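Local coordinates for RhCC (Rhodococcus jostii, PDB 4U5R), which probably acts as an unusual cofactor-independent oxygenase of the tautomerase superfamily and can bind magnesium, at residues P1-F6 / E22-I27; M51-G54 / N60-R63; D111-R114 / V119-P122. The protein carries 1 engineered substitution. All coordinates share one frame; numbering follows the deposited sequence.

Contact 1: residues P1-F6 / E22-I27; sequences PYWEIF and EAITSI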
loop_
_atom_site.group_PDB
_atom_site.type_symbol
_atom_site.label_atom_id
_atom_site.label_comp_id
_atom_site.label_asym_id
_atom_site.label_seq_id
_atom_site.Cartn_x
_atom_site.Cartn_y
_atom_site.Cartn_z
ATOM N N PRO B 1 13.307 -3.437 -0.224
ATOM C CA PRO B 1 11.968 -4.029 -0.230
ATOM C C PRO B 1 11.180 -3.622 0.999
ATOM O O PRO B 1 11.732 -3.433 2.083
ATOM C CB PRO B 1 12.249 -5.535 -0.235
ATOM C CG PRO B 1 13.637 -5.649 -0.784
ATOM C CD PRO B 1 14.357 -4.463 -0.260
ATOM N N TYR B 2 9.878 -3.501 0.815
ATOM C CA TYR B 2 8.999 -3.058 1.881
ATOM C C TYR B 2 7.944 -4.116 2.140
ATOM O O TYR B 2 7.051 -4.288 1.323
ATOM C CB TYR B 2 8.369 -1.732 1.466
ATOM C CG TYR B 2 7.261 -1.217 2.330
ATOM C CD1 TYR B 2 7.536 -0.563 3.521
ATOM C CD2 TYR B 2 5.937 -1.320 1.919
ATOM C CE1 TYR B 2 6.506 -0.051 4.301
ATOM C CE2 TYR B 2 4.903 -0.824 2.692
ATOM C CZ TYR B 2 5.203 -0.189 3.887
ATOM O OH TYR B 2 4.202 0.334 4.673
ATOM N N TRP B 3 8.052 -4.826 3.262
ATOM C CA TRP B 3 7.116 -5.909 3.576
ATOM C C TRP B 3 6.165 -5.554 4.704
ATOM O O TRP B 3 6.576 -5.016 5.734
ATOM C CB TRP B 3 7.859 -7.182 3.985
ATOM C CG TRP B 3 8.553 -7.934 2.910
ATOM C CD1 TRP B 3 9.530 -7.474 2.064
ATOM C CD2 TRP B 3 8.376 -9.316 2.609
ATOM N NE1 TRP B 3 9.941 -8.488 1.229
ATOM C CE2 TRP B 3 9.249 -9.629 1.548
ATOM C CE3 TRP B 3 7.538 -10.315 3.116
ATOM C CZ2 TRP B 3 9.322 -10.908 0.991
ATOM C CZ3 TRP B 3 7.617 -11.593 2.566
ATOM C CH2 TRP B 3 8.493 -11.870 1.506
ATOM N N GLU B 4 4.896 -5.886 4.510
ATOM C CA GLU B 4 3.908 -5.819 5.566
ATOM C C GLU B 4 3.399 -7.208 5.856
ATOM O O GLU B 4 2.945 -7.883 4.945
ATOM C CB GLU B 4 2.743 -4.951 5.156
ATOM C CG GLU B 4 3.022 -3.481 5.072
ATOM C CD GLU B 4 1.824 -2.754 4.509
ATOM O OE1 GLU B 4 1.460 -3.032 3.344
ATOM O OE2 GLU B 4 1.214 -1.954 5.243
ATOM N N ILE B 5 3.441 -7.624 7.119
ATOM C CA ILE B 5 2.885 -8.912 7.496
ATOM C C ILE B 5 1.816 -8.716 8.557
ATOM O O ILE B 5 2.101 -8.318 9.682
ATOM C CB ILE B 5 4.002 -9.871 7.977
ATOM C CG1 ILE B 5 5.046 -10.018 6.860
ATOM C CG2 ILE B 5 3.424 -11.224 8.373
ATOM C CD1 ILE B 5 6.206 -10.934 7.177
ATOM N N PHE B 6 0.572 -8.945 8.158
ATOM C CA PHE B 6 -0.589 -8.794 9.025
ATOM C C PHE B 6 -0.937 -10.133 9.639
ATOM O O PHE B 6 -1.279 -11.059 8.920
ATOM C CB PHE B 6 -1.786 -8.272 8.225
ATOM C CG PHE B 6 -1.581 -6.916 7.620
ATOM C CD1 PHE B 6 -1.920 -5.777 8.327
ATOM C CD2 PHE B 6 -1.108 -6.784 6.319
ATOM C CE1 PHE B 6 -1.769 -4.524 7.761
ATOM C CE2 PHE B 6 -0.944 -5.534 5.749
ATOM C CZ PHE B 6 -1.266 -4.401 6.473
ATOM N N GLU B 22 14.918 -12.077 9.193
ATOM C CA GLU B 22 16.235 -12.507 8.743
ATOM C C GLU B 22 16.125 -13.382 7.481
ATOM O O GLU B 22 16.892 -13.219 6.521
ATOM C CB GLU B 22 16.956 -13.257 9.872
ATOM C CG GLU B 22 18.224 -13.940 9.440
ATOM C CD GLU B 22 19.278 -12.964 8.968
ATOM O OE1 GLU B 22 19.228 -11.786 9.386
ATOM O OE2 GLU B 22 20.158 -13.378 8.181
ATOM N N ALA B 23 15.158 -14.295 7.471
ATOM C CA ALA B 23 14.973 -15.161 6.312
ATOM C C ALA B 23 14.566 -14.373 5.076
ATOM O O ALA B 23 15.050 -14.628 3.969
ATOM C CB ALA B 23 13.937 -16.238 6.619
ATOM N N ILE B 24 13.669 -13.412 5.275
ATOM C CA ILE B 24 13.213 -12.542 4.200
ATOM C C ILE B 24 14.378 -11.692 3.677
ATOM O O ILE B 24 14.596 -11.615 2.469
ATOM C CB ILE B 24 12.059 -11.647 4.682
ATOM C CG1 ILE B 24 10.809 -12.502 4.897
ATOM C CG2 ILE B 24 11.793 -10.529 3.682
ATOM C CD1 ILE B 24 9.741 -11.817 5.710
ATOM N N THR B 25 15.152 -11.118 4.598
ATOM C CA THR B 25 16.356 -10.371 4.235
ATOM C C THR B 25 17.323 -11.232 3.425
ATOM O O THR B 25 17.903 -10.766 2.439
ATOM C CB THR B 25 17.068 -9.848 5.494
ATOM O OG1 THR B 25 16.191 -8.957 6.190
ATOM C CG2 THR B 25 18.370 -9.106 5.142
ATOM N N SER B 26 17.487 -12.494 3.824
ATOM C CA SER B 26 18.418 -13.379 3.110
ATOM C C SER B 26 18.065 -13.570 1.614
ATOM O O SER B 26 18.958 -13.735 0.784
ATOM C CB SER B 26 18.498 -14.739 3.812
ATOM O OG SER B 26 17.377 -15.550 3.504
ATOM N N ILE B 27 16.777 -13.524 1.265
ATOM C CA ILE B 27 16.375 -13.531 -0.145
ATOM C C ILE B 27 17.138 -12.494 -0.970
ATOM O O ILE B 27 17.703 -12.804 -2.023
ATOM C CB ILE B 27 14.862 -13.252 -0.328
ATOM C CG1 ILE B 27 14.016 -14.323 0.367
ATOM C CG2 ILE B 27 14.512 -13.207 -1.806
ATOM C CD1 ILE B 27 12.508 -14.069 0.285
#

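Contact 2: residues M51-G54 / N60-R63; sequences MYVG and NFVR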
loop_
_atom_site.group_PDB
_atom_site.type_symbol
_atom_site.label_atom_id
_atom_site.label_comp_id
_atom_site.label_asym_id
_atom_site.label_seq_id
_atom_site.Cartn_x
_atom_site.Cartn_y
_atom_site.Cartn_z
ATOM N N MET B 51 -9.916 -8.911 10.649
ATOM C CA MET B 51 -9.545 -9.426 9.335
ATOM C C MET B 51 -10.694 -10.265 8.813
ATOM O O MET B 51 -10.983 -11.325 9.368
ATOM C CB MET B 51 -8.266 -10.275 9.382
ATOM C CG MET B 51 -7.037 -9.594 9.990
ATOM S SD MET B 51 -5.525 -10.607 9.995
ATOM C CE MET B 51 -4.970 -10.473 8.293
ATOM N N TYR B 52 -11.351 -9.787 7.756
ATOM C CA TYR B 52 -12.523 -10.465 7.206
ATOM C C TYR B 52 -12.204 -11.051 5.840
ATOM O O TYR B 52 -11.820 -10.331 4.923
ATOM C CB TYR B 52 -13.721 -9.500 7.136
ATOM C CG TYR B 52 -14.311 -9.275 8.502
ATOM C CD1 TYR B 52 -13.639 -8.508 9.440
ATOM C CD2 TYR B 52 -15.501 -9.889 8.879
ATOM C CE1 TYR B 52 -14.136 -8.328 10.702
ATOM C CE2 TYR B 52 -16.011 -9.718 10.158
ATOM C CZ TYR B 52 -15.314 -8.934 11.063
ATOM O OH TYR B 52 -15.797 -8.741 12.338
ATOM N N VAL B 53 -12.361 -12.370 5.728
ATOM C CA VAL B 53 -12.033 -13.099 4.519
ATOM C C VAL B 53 -13.330 -13.702 3.990
ATOM O O VAL B 53 -13.995 -14.453 4.711
ATOM C CB VAL B 53 -10.984 -14.206 4.792
ATOM C CG1 VAL B 53 -10.765 -15.060 3.535
ATOM C CG2 VAL B 53 -9.678 -13.595 5.296
ATOM N N GLY B 54 -13.705 -13.359 2.759
ATOM C CA GLY B 54 -14.955 -13.837 2.198
ATOM C C GLY B 54 -16.164 -13.433 3.029
ATOM O O GLY B 54 -17.170 -14.141 3.077
ATOM N N ASN B 60 -7.327 -16.696 11.841
ATOM C CA ASN B 60 -6.231 -17.625 11.592
ATOM C C ASN B 60 -5.602 -17.322 10.230
ATOM O O ASN B 60 -5.107 -18.203 9.527
ATOM C CB ASN B 60 -6.734 -19.073 11.671
ATOM C CG ASN B 60 -5.605 -20.094 11.703
ATOM O OD1 ASN B 60 -4.656 -19.971 12.476
ATOM N ND2 ASN B 60 -5.690 -21.091 10.832
ATOM N N PHE B 61 -5.586 -16.038 9.885
ATOM C CA PHE B 61 -5.182 -15.650 8.544
ATOM C C PHE B 61 -4.040 -14.636 8.572
ATOM O O PHE B 61 -4.113 -13.628 9.280
ATOM C CB PHE B 61 -6.401 -15.094 7.797
ATOM C CG PHE B 61 -6.163 -14.834 6.331
ATOM C CD1 PHE B 61 -6.287 -15.851 5.397
ATOM C CD2 PHE B 61 -5.841 -13.563 5.886
ATOM C CE1 PHE B 61 -6.070 -15.607 4.040
ATOM C CE2 PHE B 61 -5.630 -13.315 4.537
ATOM C CZ PHE B 61 -5.740 -14.336 3.617
ATOM N N VAL B 62 -2.983 -14.930 7.814
ATOM C CA VAL B 62 -1.842 -14.031 7.682
ATOM C C VAL B 62 -1.835 -13.426 6.274
ATOM O O VAL B 62 -1.770 -14.142 5.276
ATOM C CB VAL B 62 -0.507 -14.767 7.969
ATOM C CG1 VAL B 62 0.673 -13.819 7.740
ATOM C CG2 VAL B 62 -0.495 -15.319 9.398
ATOM N N ARG B 63 -1.917 -12.104 6.187
ATOM C CA ARG B 63 -1.885 -11.423 4.890
ATOM C C ARG B 63 -0.563 -10.685 4.713
ATOM O O ARG B 63 -0.193 -9.869 5.560
ATOM C CB ARG B 63 -3.078 -10.456 4.775
ATOM C CG ARG B 63 -3.360 -9.905 3.372
ATOM C CD ARG B 63 -3.543 -11.051 2.386
ATOM N NE ARG B 63 -4.033 -10.576 1.097
ATOM C CZ ARG B 63 -3.278 -10.153 0.088
ATOM N NH1 ARG B 63 -1.949 -10.086 0.194
ATOM N NH2 ARG B 63 -3.877 -9.765 -1.032
#

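Contact 3: residues D111-R114 / V119-P122; sequences DLWR and VPPP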
loop_
_atom_site.group_PDB
_atom_site.type_symbol
_atom_site.label_atom_id
_atom_site.label_comp_id
_atom_site.label_asym_id
_atom_site.label_seq_id
_atom_site.Cartn_x
_atom_site.Cartn_y
_atom_site.Cartn_z
ATOM N N ASP B 111 13.050 5.710 -8.625
ATOM C CA ASP B 111 13.531 7.078 -8.464
ATOM C C ASP B 111 12.677 7.895 -7.498
ATOM O O ASP B 111 12.950 9.069 -7.265
ATOM C CB ASP B 111 13.605 7.780 -9.830
ATOM C CG ASP B 111 12.249 7.892 -10.528
ATOM O OD1 ASP B 111 11.266 7.242 -10.111
ATOM O OD2 ASP B 111 12.174 8.636 -11.531
ATOM N N LEU B 112 11.657 7.273 -6.916
ATOM C CA LEU B 112 10.804 7.980 -5.954
ATOM C C LEU B 112 11.008 7.399 -4.564
ATOM O O LEU B 112 10.060 7.055 -3.874
ATOM C CB LEU B 112 9.327 7.911 -6.360
ATOM C CG LEU B 112 8.959 8.631 -7.659
ATOM C CD1 LEU B 112 7.467 8.518 -7.924
ATOM C CD2 LEU B 112 9.372 10.091 -7.562
ATOM N N TRP B 113 12.267 7.339 -4.153
ATOM C CA TRP B 113 12.678 6.543 -3.012
ATOM C C TRP B 113 13.930 7.152 -2.408
ATOM O O TRP B 113 14.890 7.407 -3.114
ATOM C CB TRP B 113 12.913 5.098 -3.469
ATOM C CG TRP B 113 13.622 4.214 -2.485
ATOM C CD1 TRP B 113 13.402 4.126 -1.133
ATOM C CD2 TRP B 113 14.672 3.284 -2.778
ATOM N NE1 TRP B 113 14.241 3.188 -0.580
ATOM C CE2 TRP B 113 15.031 2.661 -1.569
ATOM C CE3 TRP B 113 15.336 2.917 -3.954
ATOM C CZ2 TRP B 113 16.040 1.698 -1.493
ATOM C CZ3 TRP B 113 16.335 1.963 -3.879
ATOM C CH2 TRP B 113 16.674 1.360 -2.657
ATOM N N ARG B 114 13.917 7.408 -1.106
ATOM C CA ARG B 114 15.105 7.895 -0.431
ATOM C C ARG B 114 15.260 7.100 0.850
ATOM O O ARG B 114 14.267 6.715 1.473
ATOM C CB ARG B 114 15.005 9.399 -0.115
ATOM C CG ARG B 114 14.770 10.307 -1.325
ATOM C CD ARG B 114 16.045 10.408 -2.156
ATOM N NE ARG B 114 15.937 11.366 -3.251
ATOM C CZ ARG B 114 15.594 11.056 -4.500
ATOM N NH1 ARG B 114 15.293 9.799 -4.838
ATOM N NH2 ARG B 114 15.538 12.016 -5.418
ATOM N N VAL B 119 19.773 9.555 -1.935
ATOM C CA VAL B 119 19.484 8.810 -3.155
ATOM C C VAL B 119 20.225 7.483 -3.097
ATOM O O VAL B 119 21.451 7.469 -3.028
ATOM C CB VAL B 119 19.929 9.591 -4.414
ATOM C CG1 VAL B 119 19.748 8.747 -5.683
ATOM C CG2 VAL B 119 19.192 10.919 -4.519
ATOM N N PRO B 120 19.490 6.361 -3.108
ATOM C CA PRO B 120 20.211 5.087 -3.165
ATOM C C PRO B 120 21.046 4.960 -4.443
ATOM O O PRO B 120 20.657 5.473 -5.488
ATOM C CB PRO B 120 19.080 4.049 -3.118
ATOM C CG PRO B 120 17.970 4.769 -2.390
ATOM C CD PRO B 120 18.039 6.162 -2.923
ATOM N N PRO B 121 22.207 4.303 -4.347
ATOM C CA PRO B 121 23.112 4.235 -5.506
ATOM C C PRO B 121 22.605 3.289 -6.593
ATOM O O PRO B 121 21.683 2.523 -6.348
ATOM C CB PRO B 121 24.422 3.724 -4.896
ATOM C CG PRO B 121 24.013 3.036 -3.646
ATOM C CD PRO B 121 22.839 3.801 -3.120
ATOM N N PRO B 122 23.187 3.363 -7.800
ATOM C CA PRO B 122 22.700 2.484 -8.866
ATOM C C PRO B 122 22.900 1.008 -8.536
ATOM O O PRO B 122 23.844 0.661 -7.824
ATOM C CB PRO B 122 23.556 2.892 -10.073
ATOM C CG PRO B 122 24.013 4.274 -9.764
ATOM C CD PRO B 122 24.240 4.274 -8.284
#

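Contact 1: residues P1-F6 / E22-I27
The indole of Trp-3 takes Ile-24 on one of its faces. The methyl CG2 of Ile-24 stands over the pyrrole half, displaced toward the rim, with its shortest approach, 3.4 Å, to Trp-3 CE2. A CH-pi contact results, CG2 lying 3.7 Å from the centroid of the five-membered ring. The other branch of the isoleucine serves the benzo half: Ile-24 CD1 is 3.7 Å from Trp-3 CE3. With CG1 beside the backbone N and CG2 anti to it (chi1 -70°), Ile-24 spreads its two branches along the indole. At the ring edge, Trp-3 NE1 hydrogen-bonds to the hydroxyl of Tyr-28, one helical turn further on. Ile-5, next but one along the strand and on the same side of it, meets Ile-24 tip to tip, the two CD1 methyls 3.9 Å apart.

This is the first half of a beta-alpha-beta crossover, in which helix 14-32 packs on strand 2-8 before the chain returns in strand 40-46. Ile-5 also touches Val-41 and Phe-43 of that parallel neighbour, while Trp-3 rests on Ile-64 and Leu-66 of strand 61-68.

No hydrogen bond joins the two segments, and the touching side chains are all buried. Cohesion between them is therefore apolar, whereas the indole N-H is satisfied by Tyr-28; one helix thus holds Trp-3 both by a face and by its nitrogen.

Contact 2: residues M51-G54 / N60-R63
The backbone oxygen Phe-61 O has the end of Met-51 lying against it, with Met-51 SD 3.4 Å away and the methyl CE equally close. Neither touch is a hydrogen bond; the thioether simply rests on the carbonyl. A bend at the last torsion (chi3 78°) brings CE round beside the strand, where it also meets the edge of the Phe-61 ring, 4.0 Å from CD2, and crosses Arg-63 at its CB. From there Arg-63 leads its guanidinium away, to a salt bridge with Glu-102 and a hydrogen bond to the ring nitrogen ND1 of His-104.

Val-53 supplies the other half. Its CG2 sits over the centre of the Phe-61 ring, 3.9 Å from the centroid, in a CH-pi contact, and the two side chains meet at about a right angle. An alanine in place of Phe-61 would probably open a gap under Val-53 and leave the Met-51 methyl without the ring edge it packs on.

The short strands 51-53 and 61-63 are themselves nearly perpendicular, at 98°, so they are joined by side chains rather than by sheet pairing. Strand 51-53 forms a small hairpin with strand 56-57 and pairs antiparallel with a strand of the third subunit; strand 61-68 runs in the main sheet between strands 2-8 and 100-107.

Contact 3: residues D111-R114 / V119-P122
Trp-113 carries its CG anti to the backbone N (chi1 167°), and this swings the indole across to Pro-120; Arg-114, next in the strand, bends at its second torsion (chi2 -73°) and lays its guanidinium back beside Val-119. The result is a proline-on-tryptophan CH-pi contact within an excursion beyond the beta-alpha-beta core of this tautomerase-superfamily fold. Strand 113-115 leads into a loop where residues 120 to 122 are consecutive prolines, held extended in a polyproline II-like course.

Pro-120 approaches one face of the indole. Its CG stands almost on the normal of the six-membered ring, 3.4 Å from the centroid, and its CB is 3.5 Å from Trp-113 CZ3, so that one edge of the pyrrolidine ring settles on the benzo part. The indole is fixed from other directions too: Tyr-38 meets it edge-to-face, and NE1 hydrogen-bonds to Glu-102 of the second subunit. Trp-113 and Arg-114 pair with a strand of that subunit in antiparallel fashion, extending the sheet across the interface.

Beside this CH-pi contact, Arg-114 and Val-119 run alongside each other, pointing the same way. The methyl CG2 of Val-119 covers one face of the guanidinium toward its rim, 3.5 Å from Arg-114 NE. This apolar cover does not compete for the N-H groups, which point outward in the guanidinium plane, and one of them turns back to the strand. Trp-113 O is shared by the two parts of the contact: Pro-120 CD touches it at 3.4 Å, while Arg-114 NH1, well above the carbonyl plane, donates to Trp-113 O in a hydrogen bond of 3.0 Å with an N-H...O angle of 162°.

How the contacts relate
The three contacts follow one another along the chain; none encloses or crosses another. From the N terminus, contact 1 closes a loop of 15 residues that takes in the end of strand 2-8 and the first turns of helix 14-32, fixing helix on sheet. After strand 40-46, contact 2 closes only five residues, folding strand 51-53 against the start of strand 61-68. These two touch through the main sheet, where Phe-6 N lies 2.9 Å from Arg-63 O in a probable hydrogen bond. Contact 3 closes a turn of four residues, the first ending strand 113-115, and fastens the proline loop before helix 126-134 to that strand. Contacts 1 and 3 border the second subunit; contact 1 also reaches the third, which contact 2 borders.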